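Local coordinates for protein lysine/ornithine decarboxylase (Vibrio vulnificus, PDB 2PLJ) that decarboxylates lysine and ornithine, using a pyridoxal phosphate cofactor held in a beta/alpha-barrel, to give cadaverine and putrescine, at residues 83-88 with 112-117; 92-97 with 118-123. All coordinates share one frame; numbering follows the deposited sequence.

Interaction 1. Residues 83-88 with 112-117; sequences YALKPL and VELVAS. With P3T ((4-{[(4-aminobutyl)amino]methyl}-5-hydroxy-6-methylpyridin-3-yl)methyl dihydrogen phosphate), chain D.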
ATOM      1  N   TYR A  83      18.870  14.404   4.549  1.00 13.41           N
ATOM      2  CA  TYR A  83      17.830  13.396   4.906  1.00 13.77           C
ATOM      3  C   TYR A  83      16.781  13.211   3.792  1.00 13.34           C
ATOM      4  O   TYR A  83      16.153  14.184   3.371  1.00 13.80           O
ATOM      5  CB  TYR A  83      17.138  13.843   6.205  1.00 13.80           C
ATOM      6  CG  TYR A  83      15.979  12.929   6.557  1.00 15.22           C
ATOM      7  CD1 TYR A  83      16.189  11.569   6.794  1.00 16.50           C
ATOM      8  CD2 TYR A  83      14.673  13.424   6.638  1.00 16.80           C
ATOM      9  CE1 TYR A  83      15.115  10.730   7.153  1.00 15.07           C
ATOM     10  CE2 TYR A  83      13.589  12.591   6.980  1.00 14.73           C
ATOM     11  CZ  TYR A  83      13.826  11.241   7.214  1.00 13.58           C
ATOM     12  OH  TYR A  83      12.776  10.415   7.574  1.00 15.62           O
ATOM     13  N   ALA A  84      16.618  11.971   3.324  1.00 13.75           N
ATOM     14  CA  ALA A  84      15.599  11.656   2.327  1.00 13.64           C
ATOM     15  C   ALA A  84      14.245  11.534   3.055  1.00 13.93           C
ATOM     16  O   ALA A  84      14.050  10.656   3.945  1.00 14.40           O
ATOM     17  CB  ALA A  84      15.944  10.346   1.580  1.00 15.69           C
ATOM     18  N   LEU A  85      13.332  12.429   2.719  1.00 14.44           N
ATOM     19  CA  LEU A  85      12.011  12.415   3.368  1.00 14.67           C
ATOM     20  C   LEU A  85      11.268  11.124   3.074  1.00 14.80           C
ATOM     21  O   LEU A  85      10.451  10.678   3.899  1.00 14.91           O
ATOM     22  CB  LEU A  85      11.149  13.601   2.935  1.00 16.35           C
ATOM     23  CG  LEU A  85      11.272  14.845   3.817  1.00 14.22           C
ATOM     24  CD1 LEU A  85      12.672  15.404   3.757  1.00 17.29           C
ATOM     25  CD2 LEU A  85      10.198  15.871   3.397  1.00 17.34           C
ATOM     26  N   LYS A  86      11.505  10.546   1.899  1.00 15.10           N
ATOM     27  CA  LYS A  86      10.700   9.383   1.364  1.00 16.41           C
ATOM     28  C   LYS A  86      10.309   8.309   2.429  1.00 15.03           C
ATOM     29  O   LYS A  86       9.120   7.941   2.582  1.00 14.68           O
ATOM     30  CB  LYS A  86      11.508   8.647   0.255  1.00 18.31           C
ATOM     31  CG  LYS A  86      11.647   9.294  -1.117  1.00 23.37           C
ATOM     32  CD  LYS A  86      12.597   8.419  -1.974  1.00 23.02           C
ATOM     33  CE  LYS A  86      12.850   7.011  -1.338  1.00 29.41           C
ATOM     34  NZ  LYS A  86      14.231   6.408  -1.409  1.00 29.06           N
ATOM     35  N   PRO A  87      11.308   7.769   3.169  1.00 15.04           N
ATOM     36  CA  PRO A  87      10.933   6.696   4.111  1.00 13.36           C
ATOM     37  C   PRO A  87      10.034   7.087   5.284  1.00 13.62           C
ATOM     38  O   PRO A  87       9.347   6.210   5.848  1.00 13.54           O
ATOM     39  CB  PRO A  87      12.274   6.221   4.667  1.00 13.63           C
ATOM     40  CG  PRO A  87      13.185   7.457   4.503  1.00 16.36           C
ATOM     41  CD  PRO A  87      12.772   7.990   3.159  1.00 14.51           C
ATOM     42  N   LEU A  88      10.079   8.360   5.681  1.00 12.80           N
ATOM     43  CA  LEU A  88       9.303   8.864   6.845  1.00 13.78           C
ATOM     44  C   LEU A  88       9.233  10.390   6.705  1.00 14.10           C
ATOM     45  O   LEU A  88      10.073  11.093   7.241  1.00 15.18           O
ATOM     46  CB  LEU A  88       9.925   8.437   8.193  1.00 14.16           C
ATOM     47  CG  LEU A  88       9.097   8.904   9.397  1.00 14.77           C
ATOM     48  CD1 LEU A  88       7.622   8.371   9.306  1.00 17.74           C
ATOM     49  CD2 LEU A  88       9.777   8.507  10.716  1.00 13.73           C
ATOM     50  N   VAL A 112       8.546  19.070  -1.104  1.00 14.23           N
ATOM     51  CA  VAL A 112       8.891  20.500  -1.127  1.00 14.01           C
ATOM     52  C   VAL A 112       7.958  21.254  -0.159  1.00 14.05           C
ATOM     53  O   VAL A 112       8.409  22.054   0.697  1.00 14.33           O
ATOM     54  CB  VAL A 112       8.770  21.068  -2.570  1.00 13.77           C
ATOM     55  CG1 VAL A 112       8.819  22.631  -2.554  1.00 14.59           C
ATOM     56  CG2 VAL A 112       9.874  20.523  -3.451  1.00 15.56           C
ATOM     57  N   GLU A 113       6.660  20.987  -0.289  1.00 13.37           N
ATOM     58  CA  GLU A 113       5.663  21.708   0.517  1.00 15.31           C
ATOM     59  C   GLU A 113       5.849  21.442   2.023  1.00 14.73           C
ATOM     60  O   GLU A 113       5.668  22.368   2.856  1.00 14.82           O
ATOM     61  CB  GLU A 113       4.269  21.343   0.014  1.00 15.56           C
ATOM     62  CG  GLU A 113       3.982  22.013  -1.343  1.00 17.58           C
ATOM     63  CD  GLU A 113       2.615  21.669  -1.960  1.00 20.82           C
ATOM     64  OE1 GLU A 113       1.928  20.757  -1.459  1.00 29.53           O
ATOM     65  OE2 GLU A 113       2.266  22.319  -2.972  1.00 28.84           O
ATOM     66  N   LEU A 114       6.183  20.192   2.357  1.00 14.59           N
ATOM     67  CA  LEU A 114       6.402  19.810   3.754  1.00 14.94           C
ATOM     68  C   LEU A 114       7.588  20.610   4.325  1.00 14.95           C
ATOM     69  O   LEU A 114       7.438  21.290   5.345  1.00 15.49           O
ATOM     70  CB  LEU A 114       6.622  18.302   3.906  1.00 16.52           C
ATOM     71  CG  LEU A 114       6.943  17.895   5.357  1.00 18.02           C
ATOM     72  CD1 LEU A 114       5.912  18.383   6.358  1.00 25.10           C
ATOM     73  CD2 LEU A 114       7.048  16.368   5.346  1.00 21.85           C
ATOM     74  N   VAL A 115       8.749  20.568   3.655  1.00 14.47           N
ATOM     75  CA  VAL A 115       9.909  21.314   4.205  1.00 15.01           C
ATOM     76  C   VAL A 115       9.654  22.823   4.242  1.00 15.10           C
ATOM     77  O   VAL A 115      10.085  23.509   5.199  1.00 15.21           O
ATOM     78  CB  VAL A 115      11.262  20.938   3.539  1.00 15.14           C
ATOM     79  CG1 VAL A 115      11.496  19.416   3.702  1.00 14.20           C
ATOM     80  CG2 VAL A 115      11.284  21.339   2.046  1.00 16.09           C
ATOM     81  N   ALA A 116       8.977  23.350   3.214  1.00 14.57           N
ATOM     82  CA  ALA A 116       8.644  24.770   3.169  1.00 14.48           C
ATOM     83  C   ALA A 116       7.795  25.144   4.408  1.00 15.04           C
ATOM     84  O   ALA A 116       8.058  26.183   5.060  1.00 14.88           O
ATOM     85  CB  ALA A 116       7.916  25.085   1.890  1.00 14.64           C
ATOM     86  N   SER A 117       6.812  24.300   4.741  1.00 16.02           N
ATOM     87  CA  SER A 117       5.906  24.602   5.869  1.00 17.12           C
ATOM     88  C   SER A 117       6.610  24.543   7.227  1.00 16.93           C
ATOM     89  O   SER A 117       6.117  25.122   8.205  1.00 17.35           O
ATOM     90  CB  SER A 117       4.699  23.651   5.888  1.00 16.90           C
ATOM     91  OG  SER A 117       5.093  22.327   6.217  1.00 22.55           O
TER
HETATM   92  OAE P3T D 501      18.935   5.571   2.848  1.00 15.82           O
HETATM   93  PAU P3T D 501      17.766   4.791   2.107  1.00 17.90           P
HETATM   94  OAF P3T D 501      16.376   5.030   2.867  1.00 17.28           O
HETATM   95  OAC P3T D 501      18.029   3.315   1.869  1.00 17.00           O
HETATM   96  OAP P3T D 501      17.484   5.435   0.648  1.00 16.51           O
HETATM   97  CAM P3T D 501      17.070   6.864   0.578  1.00 19.33           C
HETATM   98  CAS P3T D 501      17.130   7.230  -0.912  1.00 19.91           C
HETATM   99  CAH P3T D 501      18.131   8.161  -1.223  1.00 20.96           C
HETATM  100  NAO P3T D 501      18.299   8.554  -2.486  1.00 20.17           N
HETATM  101  CAQ P3T D 501      17.572   8.067  -3.486  1.00 20.56           C
HETATM  102  CAA P3T D 501      17.858   8.552  -4.929  1.00 23.13           C
HETATM  103  CAR P3T D 501      16.571   7.103  -3.248  1.00 21.36           C
HETATM  104  OAD P3T D 501      15.846   6.644  -4.279  1.00 22.15           O
HETATM  105  CAT P3T D 501      16.346   6.655  -1.929  1.00 18.18           C
HETATM  106  CAG P3T D 501      15.292   5.725  -1.670  1.00 19.95           C
HETATM  107  NAN P3T D 501      14.871   4.922  -2.637  1.00 24.54           N
HETATM  108  CAL P3T D 501      13.759   3.922  -2.548  1.00 25.66           C
HETATM  109  CAK P3T D 501      13.852   3.029  -1.299  1.00 21.96           C
HETATM  110  CAJ P3T D 501      12.579   2.126  -1.325  1.00 21.35           C
HETATM  111  CAI P3T D 501      12.552   1.183  -0.117  1.00 21.89           C
HETATM  112  NAB P3T D 501      11.473   0.172  -0.226  1.00 18.86           N
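A small, purely apolar contact joins Leu85, just past the C-terminal end of strand 79-84, to Leu114 and Val115 on helix 109-117, in the buried layer between barrel strand and outer helix. Nearly all of it runs through one methyl: CD2 of Leu85 lies 3.7 Å from CD2 of Leu114 and 3.8 Å from CG1 of Val115, so it sits against two neighbouring side chains on the same helical turn. The Leu85 side chain crosses both at a slant. Leu114 swings its CG anti to the backbone N (chi1 176°), which carries CD2 toward the strand end, and Phe398 of the second subunit packs on the same leucine. Val115 also leans on Leu106, and Leu85 on Phe104, both from strand 103-106, the neighbour of 79-84 in the parallel sheet. This is the strand-to-helix packing of the beta/alpha-barrel in fold type III pyridoxal phosphate decarboxylases, whose cofactor lies at the C-terminal ends of the strands. There the chain makes a type I turn from Leu85 to Leu88, closed by the backbone hydrogen bond from Leu88 N to Leu85 O. Tyr83 braces the turn as well: its OH gives a 2.8 Å hydrogen bond to Leu88 O. That oxygen lies at the ring edge, in plane, while the hydroxyl is tilted 27° from the carbonyl plane. Next to Leu85, Lys86 heads for the ligand, its chain bent at chi3 and chi4. Its NZ is modelled covalently bonded to CAG of P3T at 1.3 Å, but CAG also carries the putrescine nitrogen NAN; this doubtful geometry is consistent with superposed lysine-linked and putrescine-linked cofactor. CB of Ala84 approaches the phosphate-bearing carbon CAM of P3T at 3.8 Å.

Interaction 2. Residues 92-97 with 118-123; sequences VVVRTL and EGVPAD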
ATOM      1  N   VAL A  92       7.702  16.425  12.282  1.00 13.42           N
ATOM      2  CA  VAL A  92       8.524  16.420  13.509  1.00 13.67           C
ATOM      3  C   VAL A  92       9.952  15.921  13.234  1.00 12.63           C
ATOM      4  O   VAL A  92      10.921  16.481  13.742  1.00 12.65           O
ATOM      5  CB  VAL A  92       7.872  15.616  14.623  1.00 14.02           C
ATOM      6  CG1 VAL A  92       8.854  15.477  15.811  1.00 15.52           C
ATOM      7  CG2 VAL A  92       6.619  16.354  15.107  1.00 14.38           C
ATOM      8  N   VAL A  93      10.067  14.924  12.367  1.00 12.63           N
ATOM      9  CA  VAL A  93      11.393  14.437  11.952  1.00 13.09           C
ATOM     10  C   VAL A  93      12.168  15.565  11.219  1.00 13.51           C
ATOM     11  O   VAL A  93      13.372  15.793  11.464  1.00 13.06           O
ATOM     12  CB  VAL A  93      11.277  13.148  11.103  1.00 12.31           C
ATOM     13  CG1 VAL A  93      12.658  12.797  10.492  1.00 12.96           C
ATOM     14  CG2 VAL A  93      10.696  11.978  11.980  1.00 14.78           C
ATOM     15  N   VAL A  94      11.475  16.247  10.304  1.00 13.60           N
ATOM     16  CA  VAL A  94      12.066  17.377   9.582  1.00 14.68           C
ATOM     17  C   VAL A  94      12.558  18.464  10.554  1.00 14.70           C
ATOM     18  O   VAL A  94      13.722  18.922  10.465  1.00 13.86           O
ATOM     19  CB  VAL A  94      11.072  17.950   8.528  1.00 15.12           C
ATOM     20  CG1 VAL A  94      11.627  19.212   7.885  1.00 16.51           C
ATOM     21  CG2 VAL A  94      10.834  16.898   7.433  1.00 15.22           C
ATOM     22  N   ARG A  95      11.673  18.897  11.470  1.00 14.02           N
ATOM     23  CA  ARG A  95      12.058  19.920  12.460  1.00 13.44           C
ATOM     24  C   ARG A  95      13.255  19.479  13.318  1.00 13.66           C
ATOM     25  O   ARG A  95      14.197  20.274  13.548  1.00 13.57           O
ATOM     26  CB  ARG A  95      10.888  20.293  13.381  1.00 14.03           C
ATOM     27  CG  ARG A  95       9.797  21.086  12.678  1.00 14.41           C
ATOM     28  CD  ARG A  95       8.971  21.878  13.705  1.00 15.53           C
ATOM     29  NE  ARG A  95       8.355  21.003  14.703  1.00 15.74           N
ATOM     30  CZ  ARG A  95       7.118  20.518  14.619  1.00 19.31           C
ATOM     31  NH1 ARG A  95       6.361  20.811  13.553  1.00 18.68           N
ATOM     32  NH2 ARG A  95       6.631  19.751  15.603  1.00 17.33           N
ATOM     33  N   THR A  96      13.206  18.230  13.774  1.00 12.81           N
ATOM     34  CA  THR A  96      14.258  17.679  14.657  1.00 13.80           C
ATOM     35  C   THR A  96      15.627  17.729  13.951  1.00 12.48           C
ATOM     36  O   THR A  96      16.639  18.165  14.506  1.00 12.02           O
ATOM     37  CB  THR A  96      13.898  16.227  15.090  1.00 13.63           C
ATOM     38  OG1 THR A  96      12.759  16.237  15.975  1.00 13.31           O
ATOM     39  CG2 THR A  96      15.096  15.538  15.774  1.00 12.97           C
ATOM     40  N   LEU A  97      15.625  17.285  12.698  1.00 12.34           N
ATOM     41  CA  LEU A  97      16.842  17.253  11.866  1.00 12.78           C
ATOM     42  C   LEU A  97      17.319  18.641  11.471  1.00 13.56           C
ATOM     43  O   LEU A  97      18.522  18.934  11.511  1.00 13.50           O
ATOM     44  CB  LEU A  97      16.582  16.379  10.654  1.00 13.24           C
ATOM     45  CG  LEU A  97      16.510  14.893  11.002  1.00 12.78           C
ATOM     46  CD1 LEU A  97      16.058  14.194   9.731  1.00 14.70           C
ATOM     47  CD2 LEU A  97      17.873  14.325  11.570  1.00 13.50           C
ATOM     48  N   GLU A 118       7.725  23.815   7.303  1.00 16.84           N
ATOM     49  CA  GLU A 118       8.508  23.702   8.555  1.00 17.84           C
ATOM     50  C   GLU A 118       9.688  24.676   8.641  1.00 18.74           C
ATOM     51  O   GLU A 118      10.533  24.578   9.545  1.00 19.73           O
ATOM     52  CB  GLU A 118       8.940  22.248   8.811  1.00 18.72           C
ATOM     53  CG  GLU A 118       7.747  21.303   8.980  1.00 18.74           C
ATOM     54  CD  GLU A 118       6.778  21.707  10.108  1.00 20.79           C
ATOM     55  OE1 GLU A 118       7.196  22.339  11.115  1.00 19.38           O
ATOM     56  OE2 GLU A 118       5.575  21.408   9.982  1.00 22.16           O
ATOM     57  N   GLY A 119       9.733  25.614   7.697  1.00 16.83           N
ATOM     58  CA  GLY A 119      10.731  26.655   7.692  1.00 17.11           C
ATOM     59  C   GLY A 119      12.140  26.247   7.314  1.00 16.59           C
ATOM     60  O   GLY A 119      13.115  26.956   7.650  1.00 16.32           O
ATOM     61  N   VAL A 120      12.248  25.155   6.567  1.00 15.59           N
ATOM     62  CA  VAL A 120      13.543  24.733   6.046  1.00 15.69           C
ATOM     63  C   VAL A 120      13.961  25.715   4.941  1.00 15.16           C
ATOM     64  O   VAL A 120      13.211  25.911   3.977  1.00 15.01           O
ATOM     65  CB  VAL A 120      13.500  23.309   5.484  1.00 15.45           C
ATOM     66  CG1 VAL A 120      14.857  22.944   4.811  1.00 15.49           C
ATOM     67  CG2 VAL A 120      13.120  22.294   6.597  1.00 15.83           C
ATOM     68  N   PRO A 121      15.148  26.322   5.080  1.00 15.91           N
ATOM     69  CA  PRO A 121      15.672  27.192   4.022  1.00 15.81           C
ATOM     70  C   PRO A 121      15.941  26.343   2.765  1.00 15.35           C
ATOM     71  O   PRO A 121      16.507  25.254   2.860  1.00 14.74           O
ATOM     72  CB  PRO A 121      17.002  27.694   4.610  1.00 16.46           C
ATOM     73  CG  PRO A 121      16.849  27.596   6.070  1.00 19.35           C
ATOM     74  CD  PRO A 121      16.048  26.306   6.250  1.00 16.27           C
ATOM     75  N   ALA A 122      15.562  26.863   1.603  1.00 16.20           N
ATOM     76  CA  ALA A 122      15.694  26.101   0.352  1.00 15.80           C
ATOM     77  C   ALA A 122      17.152  25.723   0.061  1.00 15.56           C
ATOM     78  O   ALA A 122      17.417  24.721  -0.622  1.00 15.02           O
ATOM     79  CB  ALA A 122      15.120  26.902  -0.813  1.00 16.88           C
ATOM     80  N   ASP A 123      18.096  26.529   0.556  1.00 15.15           N
ATOM     81  CA  ASP A 123      19.516  26.243   0.297  1.00 16.80           C
ATOM     82  C   ASP A 123      20.016  24.978   1.001  1.00 16.12           C
ATOM     83  O   ASP A 123      21.135  24.485   0.715  1.00 17.87           O
ATOM     84  CB  ASP A 123      20.404  27.459   0.577  1.00 17.91           C
ATOM     85  CG  ASP A 123      20.458  27.865   2.042  1.00 21.85           C
ATOM     86  OD1 ASP A 123      19.889  27.197   2.926  1.00 25.87           O
ATOM     87  OD2 ASP A 123      21.100  28.913   2.314  1.00 26.87           O
TER
HETATM   88  O   HOH W   1       3.562  21.016  11.669  1.00 47.12           O
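Arg95 on helix 91-100 and Glu118, the residue that follows helix 109-117, slant across each other and meet in a salt bridge gripped by a single hydrogen bond. NH1 of Arg95 points at OE1 of Glu118 over 3.0 Å, and the bond is nearly straight at 168°. The oxygen lies in the guanidinium plane, at its edge, but the nitrogen comes to it from above the carboxylate plane; with the two planes 57° apart, this is no flat, two-pronged pairing. Both chains fold to get there. Arg95 bends at chi3 (-59°) and Glu118 at chi2, which brings OE1 alongside the arginine's methylenes, 3.2 Å from CD of Arg95. A water donates to OE2 of Glu118 at 2.7 Å and accepts a weak bond from NH1 of Arg95, bridging the partners a second time.

Beneath this polar pair, Val94 and Val120 cross at about a right angle, with CG1 of Val94 3.7 Å from CG2 of Val120, and Phe104 of strand 103-106 touches both valines. Between Glu118 and Val120, helix 109-117 ends in a Schellman motif: Gly119, at positive phi, is the C-prime residue, and the turn directs Val120 back toward helix 91-100.

Through NE, Arg95 also forms a salt bridge with Glu409, from the C-terminal part of the chain. One guanidinium is thus shared by two carboxylates; its positive charge would probably help keep both ionised, and it links helix 91-100 to the end of helix 109-117 and to Glu409.

How the interactions relate
Interactions 1 and 2 lie side by side, their centres about 8 Å apart, on one side of the beta/alpha-barrel. Their segments alternate along the chain: strand end 83-88, helix segment 92-97, then, after strand 103-106, helix segment 112-117 and the loop 118-123. Both contacts thereby join the first strand-helix unit to the end of the next. The contacts also touch directly: Tyr83 and Leu88 pack on Val93, Tyr83 on Leu97, and Val120 N probably hydrogen-bonds Val115 O at the helix end. Interaction 1 includes the cofactor-bearing turn, whereas interaction 2 lies farther out, with the side chain of Val94 about 14 Å from P3T, in the helical layer beside it.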